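Local structure of tumor necrosis factor ligand superfamily member 13 (Mus musculus, 1U5X) at residues 10-15 with 26-31; 55-60 with 70-75; 82-87 with 105-110; 45-50 with 113-118. The protein acts as a trimeric cytokine that binds the receptors TACI and BCMA and plays a role in regulating tumour cell growth. All coordinates share one frame; numbering follows the deposited sequence.

Contact 1 (10-15 with 26-31)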
# COMPACT_ATOMS: atom_id res chain seq x y z
N LEU A 10 7.98 12.33 -3.43
CA LEU A 10 8.42 12.74 -4.75
C LEU A 10 7.35 12.45 -5.79
O LEU A 10 6.61 11.43 -5.69
CB LEU A 10 9.64 11.92 -5.13
CG LEU A 10 10.83 11.93 -4.17
CD1 LEU A 10 11.69 10.70 -4.41
CD2 LEU A 10 11.63 13.18 -4.37
N VAL A 11 7.28 13.33 -6.78
CA VAL A 11 6.34 13.18 -7.89
C VAL A 11 7.07 13.40 -9.21
O VAL A 11 8.21 13.87 -9.22
CB VAL A 11 5.16 14.15 -7.74
CG1 VAL A 11 4.42 13.88 -6.42
CG2 VAL A 11 5.61 15.58 -7.82
N PRO A 12 6.46 13.04 -10.34
CA PRO A 12 7.16 13.19 -11.61
C PRO A 12 7.38 14.63 -12.09
O PRO A 12 6.56 15.53 -11.88
CB PRO A 12 6.25 12.46 -12.61
CG PRO A 12 5.36 11.55 -11.75
CD PRO A 12 5.14 12.41 -10.52
N VAL A 13 8.50 14.81 -12.78
CA VAL A 13 8.73 16.01 -13.57
C VAL A 13 8.57 15.67 -15.06
O VAL A 13 8.03 16.45 -15.84
CB VAL A 13 10.11 16.66 -13.28
CG1 VAL A 13 10.34 16.83 -11.85
CG2 VAL A 13 11.25 15.92 -13.89
N ASN A 14 9.08 14.51 -15.45
CA ASN A 14 8.90 13.97 -16.80
C ASN A 14 9.28 12.49 -16.83
O ASN A 14 9.89 11.96 -15.90
CB ASN A 14 9.66 14.76 -17.89
CG ASN A 14 11.15 14.51 -17.87
OD1 ASN A 14 11.80 14.76 -16.87
ND2 ASN A 14 11.70 14.06 -18.99
N ILE A 15 8.91 11.84 -17.91
CA ILE A 15 9.13 10.42 -18.09
C ILE A 15 10.16 10.24 -19.20
O ILE A 15 9.95 10.72 -20.31
CB ILE A 15 7.77 9.79 -18.44
CG1 ILE A 15 6.86 9.81 -17.20
CG2 ILE A 15 7.94 8.38 -18.96
CD1 ILE A 15 5.43 10.03 -17.54
N VAL A 26 11.48 7.65 -14.35
CA VAL A 26 10.82 8.89 -14.02
C VAL A 26 11.86 9.85 -13.44
O VAL A 26 12.64 9.48 -12.57
CB VAL A 26 9.72 8.60 -12.97
CG1 VAL A 26 8.98 9.87 -12.57
CG2 VAL A 26 8.76 7.55 -13.51
N MET A 27 11.88 11.07 -13.94
CA MET A 27 12.61 12.14 -13.29
C MET A 27 11.75 12.65 -12.13
O MET A 27 10.61 13.02 -12.34
CB MET A 27 12.90 13.24 -14.30
CG MET A 27 13.73 12.77 -15.46
SD MET A 27 15.40 12.51 -14.93
CE MET A 27 16.12 14.14 -15.22
N TRP A 28 12.30 12.66 -10.92
CA TRP A 28 11.54 12.96 -9.68
C TRP A 28 11.85 14.37 -9.15
O TRP A 28 12.97 14.89 -9.33
CB TRP A 28 11.87 11.94 -8.59
CG TRP A 28 11.51 10.52 -8.93
CD1 TRP A 28 12.37 9.53 -9.32
CD2 TRP A 28 10.20 9.94 -8.95
NE1 TRP A 28 11.67 8.37 -9.56
CE2 TRP A 28 10.34 8.59 -9.36
CE3 TRP A 28 8.91 10.43 -8.68
CZ2 TRP A 28 9.26 7.73 -9.50
CZ3 TRP A 28 7.83 9.56 -8.82
CH2 TRP A 28 8.01 8.23 -9.22
N GLN A 29 10.85 14.99 -8.52
CA GLN A 29 11.00 16.27 -7.84
C GLN A 29 10.35 16.13 -6.45
O GLN A 29 9.27 15.52 -6.32
CB GLN A 29 10.35 17.42 -8.61
CG GLN A 29 8.86 17.22 -8.94
CD GLN A 29 8.23 18.38 -9.67
OE1 GLN A 29 8.66 19.51 -9.52
NE2 GLN A 29 7.21 18.10 -10.49
N PRO A 30 10.98 16.65 -5.41
CA PRO A 30 10.37 16.63 -4.08
C PRO A 30 9.22 17.60 -3.93
O PRO A 30 9.32 18.76 -4.35
CB PRO A 30 11.51 17.01 -3.15
CG PRO A 30 12.43 17.78 -4.00
CD PRO A 30 12.33 17.23 -5.38
N VAL A 31 8.13 17.12 -3.31
CA VAL A 31 7.07 18.03 -2.87
C VAL A 31 6.91 18.11 -1.34
O VAL A 31 6.27 19.02 -0.84
CB VAL A 31 5.72 17.72 -3.57
CG1 VAL A 31 5.83 17.93 -5.08
CG2 VAL A 31 5.24 16.36 -3.26
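Leu10 and Trp28 meet on the buried side of a beta hairpin in which strands 7-16 and 24-34 of the TNF jelly roll run antiparallel. Here the packing is close: Leu10 CB lies 3.9 Å from Trp28 CE3, while Val26 CG1 sits 3.6 Å above the indole plane, over its centre. The same Val26 methyl touches Pro12 CB at 3.8 Å, so it serves both the aromatic ring and the proline. Leu135 of strand 134-139 covers Leu10 and Trp28 further inward. Val11 N donates to Gln29 O and Gln29 N to Val11 O, each at 3.0 Å. Pro12, which lacks an N-H, sits in a non-hydrogen-bonded pair with Trp28. The other side is looser and more open to solvent, with Val13 and Val31 exposed. Val11 CG2 and Val31 CG1 touch at 3.6 Å, their side chains crossing at about a right angle. Gln29 starts with CG between the backbone N and the carbonyl carbon (chi1 55°), and its extended chain then passes obliquely across Val13. Its amide reaches the bend where the strand turns its corner: NE2 donates to Pro12 O over 3.0 Å, bent to 146° at the hydrogen and standing well above the carbonyl plane.

Contact 2 (55-60 with 70-75)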
# COMPACT_ATOMS: atom_id res chain seq x y z
N LEU A 55 9.51 2.42 2.22
CA LEU A 55 9.62 2.91 0.86
C LEU A 55 8.33 2.52 0.17
O LEU A 55 7.93 1.37 0.21
CB LEU A 55 10.80 2.21 0.16
CG LEU A 55 11.42 2.68 -1.13
CD1 LEU A 55 11.33 4.15 -1.38
CD2 LEU A 55 12.89 2.21 -1.16
N TYR A 56 7.69 3.48 -0.47
CA TYR A 56 6.44 3.20 -1.19
C TYR A 56 6.55 3.78 -2.59
O TYR A 56 7.22 4.79 -2.81
CB TYR A 56 5.21 3.75 -0.45
CG TYR A 56 5.19 5.24 -0.19
CD1 TYR A 56 4.70 6.12 -1.12
CD2 TYR A 56 5.65 5.73 1.03
CE1 TYR A 56 4.66 7.51 -0.85
CE2 TYR A 56 5.65 7.08 1.32
CZ TYR A 56 5.12 7.97 0.38
OH TYR A 56 5.14 9.30 0.69
N SER A 57 5.87 3.14 -3.54
CA SER A 57 5.92 3.48 -4.95
C SER A 57 4.58 3.20 -5.57
O SER A 57 4.03 2.12 -5.42
CB SER A 57 6.97 2.63 -5.66
OG SER A 57 6.83 2.72 -7.07
N GLN A 58 4.03 4.19 -6.27
CA GLN A 58 2.89 3.98 -7.12
C GLN A 58 3.21 4.48 -8.50
O GLN A 58 3.84 5.54 -8.68
CB GLN A 58 1.62 4.69 -6.64
CG GLN A 58 0.35 4.34 -7.47
CD GLN A 58 -0.93 4.86 -6.82
OE1 GLN A 58 -1.36 4.29 -5.79
NE2 GLN A 58 -1.56 5.85 -7.43
N VAL A 59 2.77 3.70 -9.48
CA VAL A 59 2.81 4.15 -10.87
C VAL A 59 1.44 3.96 -11.48
O VAL A 59 0.80 2.90 -11.33
CB VAL A 59 3.91 3.43 -11.69
CG1 VAL A 59 3.90 3.93 -13.14
CG2 VAL A 59 5.30 3.59 -11.05
N LEU A 60 0.98 4.99 -12.20
CA LEU A 60 -0.28 4.95 -12.90
C LEU A 60 -0.05 4.62 -14.38
O LEU A 60 0.61 5.37 -15.07
CB LEU A 60 -0.99 6.30 -12.75
CG LEU A 60 -2.22 6.54 -13.62
CD1 LEU A 60 -3.17 5.35 -13.45
CD2 LEU A 60 -2.88 7.90 -13.24
N GLN A 70 6.33 -1.79 -11.98
CA GLN A 70 7.55 -1.09 -11.67
C GLN A 70 8.40 -1.93 -10.74
O GLN A 70 7.88 -2.71 -9.98
CB GLN A 70 7.30 0.28 -11.07
CG GLN A 70 6.82 0.30 -9.64
CD GLN A 70 5.34 0.32 -9.56
OE1 GLN A 70 4.64 -0.18 -10.48
NE2 GLN A 70 4.83 0.90 -8.47
N VAL A 71 9.71 -1.73 -10.81
CA VAL A 71 10.66 -2.42 -10.00
C VAL A 71 11.51 -1.42 -9.23
O VAL A 71 12.12 -0.54 -9.84
CB VAL A 71 11.62 -3.24 -10.89
CG1 VAL A 71 12.49 -4.17 -10.03
CG2 VAL A 71 10.85 -4.04 -11.95
N VAL A 72 11.55 -1.56 -7.91
CA VAL A 72 12.30 -0.67 -7.03
C VAL A 72 13.51 -1.40 -6.47
O VAL A 72 13.36 -2.46 -5.88
CB VAL A 72 11.42 -0.19 -5.84
CG1 VAL A 72 12.17 0.72 -4.90
CG2 VAL A 72 10.15 0.53 -6.35
N SER A 73 14.71 -0.85 -6.69
CA SER A 73 15.98 -1.50 -6.37
C SER A 73 16.94 -0.56 -5.66
O SER A 73 16.82 0.68 -5.75
CB SER A 73 16.67 -2.05 -7.62
OG SER A 73 15.80 -2.81 -8.43
N ARG A 74 17.88 -1.17 -4.96
CA ARG A 74 18.98 -0.46 -4.33
C ARG A 74 20.32 -0.92 -4.92
O ARG A 74 20.56 -2.11 -5.15
CB ARG A 74 18.96 -0.61 -2.80
CG ARG A 74 19.45 -1.94 -2.23
CD ARG A 74 20.16 -1.79 -0.89
NE ARG A 74 19.93 -2.93 -0.02
CZ ARG A 74 20.83 -3.86 0.29
NH1 ARG A 74 22.06 -3.81 -0.20
NH2 ARG A 74 20.49 -4.86 1.10
N GLU A 75 21.19 0.04 -5.19
CA GLU A 75 22.55 -0.32 -5.61
C GLU A 75 23.49 0.39 -4.65
O GLU A 75 23.42 1.60 -4.51
CB GLU A 75 22.85 0.08 -7.06
CG GLU A 75 21.67 0.56 -7.88
CD GLU A 75 22.03 0.92 -9.31
OE1 GLU A 75 23.23 0.79 -9.71
OE2 GLU A 75 21.13 1.37 -10.05
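The carboxamide of Gln70 is held between the two sheets of the jelly roll, with Val59 on one face: Val59 CG2 stands over the amide carbon, 3.6 Å from Gln70 CD. Cys86 lies against the opposite face. Gln70 NE2 donates to Ser57 OG over 3.0 Å; the N-H...O angle is 153°, and the hydroxyl is tilted out of the amide plane toward the Val59 side. A second bond, from NE2 to Cys101 O, ties the amide to strand 99-109 as well, and two acceptors on this one nitrogen are consistent with a fixed amide rotation. The group gets there because Gln70 CG lies between the backbone N and the carbonyl carbon (chi1 74°) and the chain then bends, sliding past Val59 in the opposite direction.

This is the hydrophobic filling of a beta sandwich with a polar link inside it. Strand 51-61 belongs to the inner sheet and strand 71-75 to the outer; nearest CA atoms, those of Val59 and Gln70, are still 7.1 Å apart, so side chains alone span the gap. On its other side, strand 51-61 faces the trimer interface: Tyr56 OH bonds to Val106 N of the second subunit, and Gln58 OE1 to Ser103 OG of that same subunit. Back inside the sandwich, Val72 divides its two methyls between Leu55 and Ser57, two residues apart on strand 51-61. Its CG2 rests 3.9 Å from Ser57 CB, and Val72 CG1 meets Leu55 CD2 at 4.1 Å.

Contact 3 (82-87 with 105-110)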
# COMPACT_ATOMS: atom_id res chain seq x y z
N THR A 82 17.07 -6.08 -5.97
CA THR A 82 15.68 -5.64 -6.06
C THR A 82 15.10 -5.60 -4.65
O THR A 82 15.34 -6.51 -3.86
CB THR A 82 14.88 -6.61 -6.95
OG1 THR A 82 15.47 -6.67 -8.26
CG2 THR A 82 13.46 -6.14 -7.15
N LEU A 83 14.36 -4.55 -4.34
CA LEU A 83 13.67 -4.45 -3.06
C LEU A 83 12.25 -4.99 -3.17
O LEU A 83 11.85 -5.88 -2.42
CB LEU A 83 13.71 -3.04 -2.54
CG LEU A 83 15.11 -2.45 -2.31
CD1 LEU A 83 14.98 -1.05 -1.70
CD2 LEU A 83 15.96 -3.31 -1.44
N PHE A 84 11.47 -4.43 -4.07
CA PHE A 84 10.16 -4.97 -4.35
C PHE A 84 9.70 -4.59 -5.74
O PHE A 84 10.25 -3.69 -6.36
CB PHE A 84 9.15 -4.44 -3.33
CG PHE A 84 8.99 -2.96 -3.30
CD1 PHE A 84 9.81 -2.19 -2.49
CD2 PHE A 84 8.00 -2.31 -4.04
CE1 PHE A 84 9.67 -0.81 -2.40
CE2 PHE A 84 7.84 -0.92 -3.94
CZ PHE A 84 8.68 -0.17 -3.11
N ARG A 85 8.66 -5.26 -6.21
CA ARG A 85 8.04 -4.92 -7.50
C ARG A 85 6.50 -4.95 -7.39
O ARG A 85 5.94 -5.60 -6.52
CB ARG A 85 8.60 -5.80 -8.61
CG ARG A 85 7.75 -7.01 -8.95
CD ARG A 85 8.43 -8.14 -9.77
NE ARG A 85 9.27 -7.72 -10.90
CZ ARG A 85 10.55 -8.05 -11.07
NH1 ARG A 85 11.21 -8.78 -10.18
NH2 ARG A 85 11.19 -7.63 -12.15
N CYS A 86 5.85 -4.22 -8.27
CA CYS A 86 4.41 -4.23 -8.41
C CYS A 86 4.11 -4.75 -9.81
O CYS A 86 4.86 -4.43 -10.73
CB CYS A 86 3.90 -2.81 -8.23
SG CYS A 86 2.13 -2.77 -8.11
N ILE A 87 3.10 -5.60 -9.98
CA ILE A 87 2.77 -6.15 -11.31
C ILE A 87 1.26 -6.08 -11.57
O ILE A 87 0.50 -6.46 -10.70
CB ILE A 87 3.26 -7.63 -11.46
CG1 ILE A 87 4.72 -7.78 -11.06
CG2 ILE A 87 3.12 -8.07 -12.90
CD1 ILE A 87 5.05 -9.17 -10.69
N GLY A 105 7.35 -1.40 1.19
CA GLY A 105 7.90 -2.25 2.23
C GLY A 105 8.98 -1.58 3.03
O GLY A 105 9.33 -0.44 2.74
N VAL A 106 9.49 -2.30 4.03
CA VAL A 106 10.47 -1.75 4.94
C VAL A 106 11.82 -2.38 4.70
O VAL A 106 11.92 -3.60 4.69
CB VAL A 106 10.07 -1.95 6.39
CG1 VAL A 106 11.11 -1.38 7.30
CG2 VAL A 106 8.78 -1.23 6.65
N PHE A 107 12.83 -1.53 4.50
CA PHE A 107 14.15 -1.99 4.09
C PHE A 107 15.27 -1.23 4.78
O PHE A 107 15.15 -0.03 5.06
CB PHE A 107 14.30 -1.83 2.58
CG PHE A 107 13.25 -2.55 1.81
CD1 PHE A 107 13.40 -3.89 1.54
CD2 PHE A 107 12.09 -1.89 1.38
CE1 PHE A 107 12.41 -4.58 0.86
CE2 PHE A 107 11.11 -2.58 0.68
CZ PHE A 107 11.29 -3.92 0.42
N HIS A 108 16.35 -1.93 5.04
CA HIS A 108 17.57 -1.35 5.59
C HIS A 108 18.36 -0.83 4.40
O HIS A 108 18.74 -1.59 3.50
CB HIS A 108 18.41 -2.40 6.28
CG HIS A 108 19.66 -1.86 6.91
ND1 HIS A 108 19.67 -1.12 8.07
CD2 HIS A 108 20.95 -1.95 6.51
CE1 HIS A 108 20.91 -0.80 8.38
NE2 HIS A 108 21.71 -1.28 7.45
N LEU A 109 18.56 0.49 4.40
CA LEU A 109 19.30 1.19 3.37
C LEU A 109 20.58 1.70 4.02
O LEU A 109 20.59 2.06 5.20
CB LEU A 109 18.45 2.35 2.79
CG LEU A 109 17.06 1.97 2.25
CD1 LEU A 109 16.34 3.17 1.62
CD2 LEU A 109 17.14 0.86 1.27
N HIS A 110 21.64 1.71 3.23
CA HIS A 110 22.99 2.06 3.69
C HIS A 110 23.39 3.38 3.01
O HIS A 110 23.07 3.62 1.85
CB HIS A 110 23.95 0.93 3.32
CG HIS A 110 23.56 -0.43 3.84
ND1 HIS A 110 24.40 -1.19 4.61
CD2 HIS A 110 22.45 -1.18 3.65
CE1 HIS A 110 23.83 -2.35 4.89
NE2 HIS A 110 22.64 -2.36 4.31
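Leu83 lies over one face of the Phe107 ring: its CB is 3.9 Å from the ring centroid and 12° off the normal, a CH-pi contact almost over the centre. Phe84 approaches the same ring at its rim, with Phe84 CD1 3.4 Å from Phe107 CE2. The two rings are nearly parallel, planes at 13°, yet neither overlies the other, so this is a rim-to-rim pair and not a stack. Leu83 CD1 extends the patch to Leu109 CD2 at 4.1 Å. Strand 80-85 of the outer sheet packs across the jelly-roll sandwich on strand 99-109 of the inner sheet.

Consecutive residues can both face inward because Leu83 and Phe84 form a classic beta bulge opposite Val72. Gly105, having no side chain, leaves room for the Phe107 ring. Farther out, His9 of the third subunit meets Phe107, carrying the aromatic cluster toward the trimer interface, and the disulfide from Cys86 to Cys101 links the chain that follows the bulge to strand 99-109.

No hydrogen bond crosses between 82-87 and 105-110; the backbones bond to other strands, Leu83 to Val72 and Gly105 to Leu55. Cohesion therefore rests on dispersion and the fit of apolar surfaces.

Contact 4 (45-50 with 113-118)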
# COMPACT_ATOMS: atom_id res chain seq x y z
N VAL A 45 17.32 8.28 -6.41
CA VAL A 45 17.34 8.87 -5.07
C VAL A 45 18.60 8.38 -4.35
O VAL A 45 18.89 7.19 -4.33
CB VAL A 45 16.08 8.54 -4.25
CG1 VAL A 45 16.15 9.27 -2.93
CG2 VAL A 45 14.83 8.92 -5.00
N ARG A 46 19.38 9.31 -3.82
CA ARG A 46 20.58 8.95 -3.09
C ARG A 46 20.23 8.86 -1.62
O ARG A 46 19.46 9.66 -1.10
CB ARG A 46 21.67 9.98 -3.31
CG ARG A 46 22.08 10.02 -4.80
CD ARG A 46 23.49 9.86 -5.10
NE ARG A 46 24.22 8.77 -4.45
CZ ARG A 46 25.55 8.67 -4.53
NH1 ARG A 46 26.22 9.55 -5.25
NH2 ARG A 46 26.23 7.68 -3.93
N VAL A 47 20.83 7.88 -0.94
CA VAL A 47 20.66 7.72 0.50
C VAL A 47 21.94 8.16 1.16
O VAL A 47 23.01 7.63 0.87
CB VAL A 47 20.37 6.25 0.88
CG1 VAL A 47 20.29 6.09 2.40
CG2 VAL A 47 19.11 5.76 0.24
N TRP A 48 21.86 9.17 2.01
CA TRP A 48 23.03 9.59 2.76
C TRP A 48 23.12 8.96 4.15
O TRP A 48 24.23 8.83 4.69
CB TRP A 48 23.11 11.12 2.85
CG TRP A 48 23.07 11.80 1.50
CD1 TRP A 48 22.20 12.78 1.09
CD2 TRP A 48 23.93 11.55 0.37
NE1 TRP A 48 22.46 13.15 -0.20
CE2 TRP A 48 23.51 12.41 -0.68
CE3 TRP A 48 24.97 10.66 0.12
CZ2 TRP A 48 24.12 12.42 -1.93
CZ3 TRP A 48 25.60 10.70 -1.13
CH2 TRP A 48 25.15 11.56 -2.14
N ASP A 49 21.99 8.60 4.73
CA ASP A 49 21.92 8.14 6.10
C ASP A 49 21.52 6.68 6.19
O ASP A 49 20.43 6.30 5.78
CB ASP A 49 20.92 8.98 6.89
CG ASP A 49 20.88 8.62 8.39
OD1 ASP A 49 21.68 7.76 8.85
OD2 ASP A 49 20.10 9.15 9.20
N THR A 50 22.39 5.87 6.77
CA THR A 50 22.04 4.48 6.99
C THR A 50 20.83 4.41 7.90
O THR A 50 20.77 5.11 8.90
CB THR A 50 23.18 3.77 7.65
OG1 THR A 50 24.29 3.71 6.75
CG2 THR A 50 22.81 2.30 7.92
N ASP A 113 23.88 4.38 -0.87
CA ASP A 113 22.93 3.63 -1.71
C ASP A 113 22.28 4.55 -2.74
O ASP A 113 22.09 5.75 -2.47
CB ASP A 113 21.83 3.00 -0.87
CG ASP A 113 22.23 1.69 -0.23
OD1 ASP A 113 23.38 1.21 -0.41
OD2 ASP A 113 21.43 1.06 0.48
N ILE A 114 22.00 3.99 -3.92
CA ILE A 114 21.19 4.62 -4.97
C ILE A 114 19.89 3.81 -5.12
O ILE A 114 19.95 2.61 -5.33
CB ILE A 114 21.96 4.63 -6.30
CG1 ILE A 114 23.23 5.48 -6.19
CG2 ILE A 114 21.09 5.20 -7.41
CD1 ILE A 114 24.15 5.29 -7.37
N ILE A 115 18.73 4.47 -4.98
CA ILE A 115 17.42 3.86 -5.19
C ILE A 115 16.91 4.17 -6.60
O ILE A 115 16.91 5.33 -7.02
CB ILE A 115 16.42 4.39 -4.13
CG1 ILE A 115 17.00 4.27 -2.72
CG2 ILE A 115 15.05 3.68 -4.25
CD1 ILE A 115 17.43 2.88 -2.34
N THR A 116 16.50 3.12 -7.33
CA THR A 116 16.00 3.24 -8.69
C THR A 116 14.55 2.77 -8.77
O THR A 116 14.16 1.85 -8.03
CB THR A 116 16.82 2.40 -9.68
OG1 THR A 116 16.96 1.04 -9.22
CG2 THR A 116 18.26 2.89 -9.82
N VAL A 117 13.76 3.42 -9.61
CA VAL A 117 12.40 2.93 -9.94
C VAL A 117 12.36 2.78 -11.44
O VAL A 117 12.49 3.77 -12.17
CB VAL A 117 11.29 3.89 -9.43
CG1 VAL A 117 9.90 3.35 -9.76
CG2 VAL A 117 11.39 4.08 -7.94
N LYS A 118 12.27 1.54 -11.93
CA LYS A 118 12.32 1.26 -13.37
C LYS A 118 11.07 0.51 -13.81
O LYS A 118 10.57 -0.37 -13.08
CB LYS A 118 13.58 0.43 -13.74
CG LYS A 118 14.88 1.16 -13.46
CD LYS A 118 16.12 0.32 -13.84
CE LYS A 118 17.33 1.19 -14.03
NZ LYS A 118 18.52 0.42 -14.43
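Arg46 leans across Ile114 on one face of the sheet, and its side chain shows how a long polar residue can be bent across a neighbouring strand. Its CB lies 3.7 Å above the Trp48 indole plane, offset toward the rim. With CG anti to the carbonyl carbon (chi1 -63°), the chain then bends at chi2 and again at chi3. NE comes 3.9 Å from Ile114 CG1; this nitrogen is buried by the contact and has no polar partner in the model. Trp48 CH2 rests on one face of the guanidinium, 3.6 Å above its plane and again offset toward the rim, and at the tip NH2 bonds to Gly112 O.

The backbone beneath is an antiparallel pairing in the outer sheet of the jelly roll, joining strand 44-47 to strand 114-119. Val45 and Ile115 form a hydrogen-bonded pair; the bond from Ile115 N to Val45 O, 2.8 Å, is almost straight at 177°. Val47 N donates to Asp113 O at 2.9 Å.

On the other face Val45 and Ile115 turn into the core, where Phe137 of strand 134-139 covers both. Val47 CG2 touches Ile115 CG1 at 3.9 Å, and Val47 CB packs on Asp113 CB at 4.0 Å. Asp113 directs OD2 to the backbone N of His110.

In the fold
The four contacts illustrate how a jelly roll is built from two kinds of joint. Contacts 1 and 4 pair neighbouring strands within a sheet, whereas contacts 2 and 3 bridge the space between sheets by side chains. Contact 1 closes first along the chain; contacts 2 and 3 follow in series, both nested inside the loop that contact 4 closes. Contact 2 lies nearest the middle, its centre about 3 Å from that of the chain and about 7 Å from the centre of contact 3. Contacts 1 and 3, about 19 Å apart between centres, lie on opposite sides of the chain's centre. Strands 71-75 and 114-119 join contacts 2 and 4. Contacts 2 and 3 also reach other subunits of the trimer.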